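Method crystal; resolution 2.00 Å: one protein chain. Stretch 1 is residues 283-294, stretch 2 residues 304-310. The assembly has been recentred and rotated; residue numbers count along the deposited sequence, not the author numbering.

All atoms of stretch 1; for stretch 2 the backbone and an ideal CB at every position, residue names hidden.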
# COMPACT_ATOMS: atom_id res chain seq x y z
N TYR A 283 16.03 -26.46 -8.90
CA TYR A 283 15.94 -25.29 -9.76
C TYR A 283 16.92 -24.19 -9.42
O TYR A 283 17.03 -23.22 -10.17
CB TYR A 283 14.54 -24.71 -9.69
CG TYR A 283 13.48 -25.62 -10.23
CD1 TYR A 283 13.58 -26.14 -11.52
CD2 TYR A 283 12.34 -25.91 -9.48
CE1 TYR A 283 12.59 -26.95 -12.04
CE2 TYR A 283 11.35 -26.72 -9.99
CZ TYR A 283 11.48 -27.24 -11.28
OH TYR A 283 10.49 -28.04 -11.79
N LEU A 284 17.60 -24.31 -8.28
CA LEU A 284 18.39 -23.19 -7.74
C LEU A 284 19.88 -23.33 -7.97
O LEU A 284 20.58 -24.08 -7.28
CB LEU A 284 18.11 -23.00 -6.24
CG LEU A 284 16.65 -22.80 -5.84
CD1 LEU A 284 16.49 -22.78 -4.33
CD2 LEU A 284 16.02 -21.55 -6.45
N ASN A 285 20.37 -22.60 -8.96
CA ASN A 285 21.78 -22.56 -9.28
C ASN A 285 22.33 -21.25 -8.74
O ASN A 285 22.08 -20.19 -9.31
CB ASN A 285 21.93 -22.64 -10.81
CG ASN A 285 23.38 -22.69 -11.27
OD1 ASN A 285 24.28 -22.11 -10.65
ND2 ASN A 285 23.60 -23.37 -12.39
N VAL A 286 23.04 -21.33 -7.62
CA VAL A 286 23.55 -20.13 -6.96
C VAL A 286 24.42 -19.26 -7.84
O VAL A 286 24.32 -18.04 -7.82
CB VAL A 286 24.30 -20.48 -5.65
CG1 VAL A 286 24.67 -19.21 -4.90
CG2 VAL A 286 23.44 -21.36 -4.80
N ASP A 287 25.27 -19.90 -8.63
CA ASP A 287 26.14 -19.20 -9.55
C ASP A 287 25.36 -18.43 -10.59
O ASP A 287 25.64 -17.26 -10.86
CB ASP A 287 27.06 -20.20 -10.25
CG ASP A 287 28.07 -19.53 -11.15
OD1 ASP A 287 28.44 -18.37 -10.87
OD2 ASP A 287 28.49 -20.15 -12.14
N GLU A 288 24.36 -19.09 -11.17
CA GLU A 288 23.49 -18.43 -12.15
C GLU A 288 22.72 -17.27 -11.51
O GLU A 288 22.60 -16.21 -12.10
CB GLU A 288 22.51 -19.44 -12.77
CG GLU A 288 21.36 -18.80 -13.52
CD GLU A 288 20.32 -19.81 -13.98
OE1 GLU A 288 20.27 -20.92 -13.42
OE2 GLU A 288 19.51 -19.46 -14.89
N ILE A 289 22.18 -17.49 -10.31
CA ILE A 289 21.40 -16.44 -9.65
C ILE A 289 22.29 -15.23 -9.38
O ILE A 289 21.89 -14.09 -9.60
CB ILE A 289 20.79 -16.96 -8.35
CG1 ILE A 289 19.73 -18.03 -8.67
CG2 ILE A 289 20.18 -15.80 -7.54
CD1 ILE A 289 19.45 -19.00 -7.53
N THR A 290 23.49 -15.50 -8.90
CA THR A 290 24.46 -14.47 -8.60
C THR A 290 24.79 -13.63 -9.82
O THR A 290 24.80 -12.39 -9.75
CB THR A 290 25.72 -15.08 -7.97
OG1 THR A 290 25.34 -15.70 -6.73
CG2 THR A 290 26.76 -14.01 -7.68
N LYS A 291 25.01 -14.31 -10.95
CA LYS A 291 25.30 -13.65 -12.22
C LYS A 291 24.15 -12.76 -12.65
O LYS A 291 24.36 -11.61 -13.07
CB LYS A 291 25.61 -14.68 -13.30
CG LYS A 291 26.97 -15.30 -13.20
CD LYS A 291 27.07 -16.57 -14.04
CE LYS A 291 28.43 -17.22 -13.91
NZ LYS A 291 28.43 -18.62 -14.41
N GLU A 292 22.92 -13.25 -12.49
CA GLU A 292 21.75 -12.43 -12.80
C GLU A 292 21.63 -11.22 -11.90
O GLU A 292 21.30 -10.13 -12.37
CB GLU A 292 20.47 -13.26 -12.77
CG GLU A 292 20.45 -14.33 -13.84
CD GLU A 292 20.59 -13.75 -15.24
OE1 GLU A 292 20.08 -12.63 -15.48
OE2 GLU A 292 21.22 -14.40 -16.11
N ILE A 293 21.93 -11.38 -10.62
CA ILE A 293 21.84 -10.27 -9.68
C ILE A 293 22.88 -9.22 -10.07
O ILE A 293 22.58 -8.01 -10.13
CB ILE A 293 22.05 -10.71 -8.21
CG1 ILE A 293 20.94 -11.66 -7.75
CG2 ILE A 293 22.14 -9.50 -7.30
CD1 ILE A 293 19.54 -11.24 -8.12
N GLU A 294 24.10 -9.67 -10.36
CA GLU A 294 25.15 -8.77 -10.81
C GLU A 294 24.70 -7.89 -11.98
O GLU A 294 25.04 -6.71 -12.04
CB GLU A 294 26.42 -9.55 -11.19
CG GLU A 294 27.12 -10.22 -10.01
CD GLU A 294 28.42 -10.91 -10.41
OE1 GLU A 294 28.64 -11.12 -11.63
OE2 GLU A 294 29.21 -11.25 -9.51
N UNK A 304 20.20 -6.79 -2.85
CA UNK A 304 20.40 -7.90 -1.90
C UNK A 304 19.62 -9.08 -2.42
O UNK A 304 18.60 -8.92 -3.10
CB UNK A 304 19.96 -7.53 -0.48
N UNK A 305 20.10 -10.28 -2.13
CA UNK A 305 19.44 -11.46 -2.62
C UNK A 305 19.27 -12.47 -1.53
O UNK A 305 20.05 -12.50 -0.58
CB UNK A 305 20.22 -12.07 -3.79
N UNK A 306 18.21 -13.25 -1.64
CA UNK A 306 17.93 -14.32 -0.72
C UNK A 306 17.45 -15.53 -1.51
O UNK A 306 16.71 -15.39 -2.47
CB UNK A 306 16.90 -13.89 0.32
N UNK A 307 17.89 -16.71 -1.11
CA UNK A 307 17.37 -17.93 -1.71
C UNK A 307 16.63 -18.71 -0.63
O UNK A 307 17.11 -18.85 0.49
CB UNK A 307 18.49 -18.77 -2.33
N UNK A 308 15.40 -19.15 -0.94
CA UNK A 308 14.63 -19.94 -0.00
C UNK A 308 14.25 -21.25 -0.66
O UNK A 308 13.54 -21.27 -1.65
CB UNK A 308 13.39 -19.18 0.47
N UNK A 309 14.72 -22.36 -0.09
CA UNK A 309 14.37 -23.65 -0.60
C UNK A 309 13.00 -24.06 -0.10
O UNK A 309 12.74 -24.08 1.10
CB UNK A 309 15.43 -24.69 -0.21
N UNK A 310 12.12 -24.37 -1.03
CA UNK A 310 10.79 -24.81 -0.69
C UNK A 310 10.25 -25.46 -1.94
O UNK A 310 10.31 -24.88 -3.03
CB UNK A 310 9.90 -23.66 -0.20

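The helix of stretch 1, residues 286-294, lies across the strand 304-309 at 157° between their N-to-C directions, close to antiparallel, with the axes 9.8 Å apart. Positions 305 and 307 point toward stretch 1, and because the two run nearly antiparallel, later strand positions lie nearer the start of the helix and Leu-284 before it.

Position 304 has extended backbone angles and a CA-to-CB bond pointing away from the helix, with nothing of stretch 1 near the ideal CB. Many side chains would suit; the residue is Phe-304.

At position 305 the bond points toward the helix, and the ideal CB lies 4.0 Å from Ile-293 CG1 and 5.3 Å from Ile-289 CG2. Aliphatic groups lie near the base of the side chain, while farther along the helix toward its N-terminus come the hydroxyl of Thr-290 and the methyls of Val-286. A branched aliphatic residue would suit the near part, and a long chain, such as methionine or lysine, could follow the whole path. The residue is Lys-305, with chi1 p. Its CD packs 3.7 Å from Ile-293 CG1 and 4.3 Å from Ile-289 CG2, and its CE comes within 3.5 Å of Thr-290 OG1. Thr-290 OG1 donates to Val-286 O at 2.8 Å. The amine makes no hydrogen bond to stretch 1; Lys-305 NZ ends 4.4 Å from Val-286 CG1.

Position 306 again points away, with room for a CB. Small or larger residues would be compatible with this side of the contact; it is Gly-306.

Position 307 turns back toward stretch 1. Its ideal CB lies 4.9 Å from Leu-284 CD1 and 5.3 Å from Ile-289 CD1, a wholly apolar setting favouring valine, leucine, isoleucine or methionine. Ile-307 fills it with two arms: CG2 packs 3.5 Å from Leu-284 CD1, while CD1 reaches Val-286 CG2 at 4.2 Å and Ile-289 CD1 at 4.3 Å.

At position 308 the bond points away and the ideal CB meets nothing. A beta-branched residue would suit the extended backbone, and Val-308 is found; its carbonyl O lies 4.3 Å from Leu-284 CD1.

Position 309 points sideways, its ideal CB 4.7 Å from Leu-284 CD1, so an aliphatic chain could cover that methyl. Ile-309 places CG1 3.9 Å from Leu-284 CD1.

Position 310, past the strand, points away into space free of stretch 1, where many side chains would fit. Lys-310 extends there, its NZ hydrogen-bonded elsewhere in the structure.

Stretch 2, residues 304-310: FKGIVIK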
# COMPACT_ATOMS: atom_id res chain seq x y z
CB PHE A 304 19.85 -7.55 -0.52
CG PHE A 304 20.48 -6.36 0.10
CD1 PHE A 304 21.69 -6.47 0.76
CD2 PHE A 304 19.88 -5.12 0.00
CE1 PHE A 304 22.27 -5.38 1.33
CE2 PHE A 304 20.46 -4.02 0.57
CZ PHE A 304 21.66 -4.14 1.23
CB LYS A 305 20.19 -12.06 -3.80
CG LYS A 305 21.43 -12.84 -3.40
CD LYS A 305 22.17 -13.27 -4.64
CE LYS A 305 23.21 -14.32 -4.31
NZ LYS A 305 22.54 -15.53 -3.79
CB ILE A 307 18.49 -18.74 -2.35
CG1 ILE A 307 19.40 -17.79 -3.14
CG2 ILE A 307 17.94 -19.73 -3.31
CD1 ILE A 307 20.74 -18.39 -3.50
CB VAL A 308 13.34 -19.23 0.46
CG1 VAL A 308 12.64 -20.06 1.55
CG2 VAL A 308 13.66 -17.83 0.99
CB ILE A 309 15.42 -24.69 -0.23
CG1 ILE A 309 16.78 -24.19 -0.72
CG2 ILE A 309 15.03 -26.08 -0.82
CD1 ILE A 309 17.92 -25.05 -0.34
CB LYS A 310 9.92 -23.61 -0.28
CG LYS A 310 8.53 -24.00 0.19
CD LYS A 310 7.63 -22.76 0.29
CE LYS A 310 6.18 -23.10 0.65
NZ LYS A 310 5.31 -21.89 0.58
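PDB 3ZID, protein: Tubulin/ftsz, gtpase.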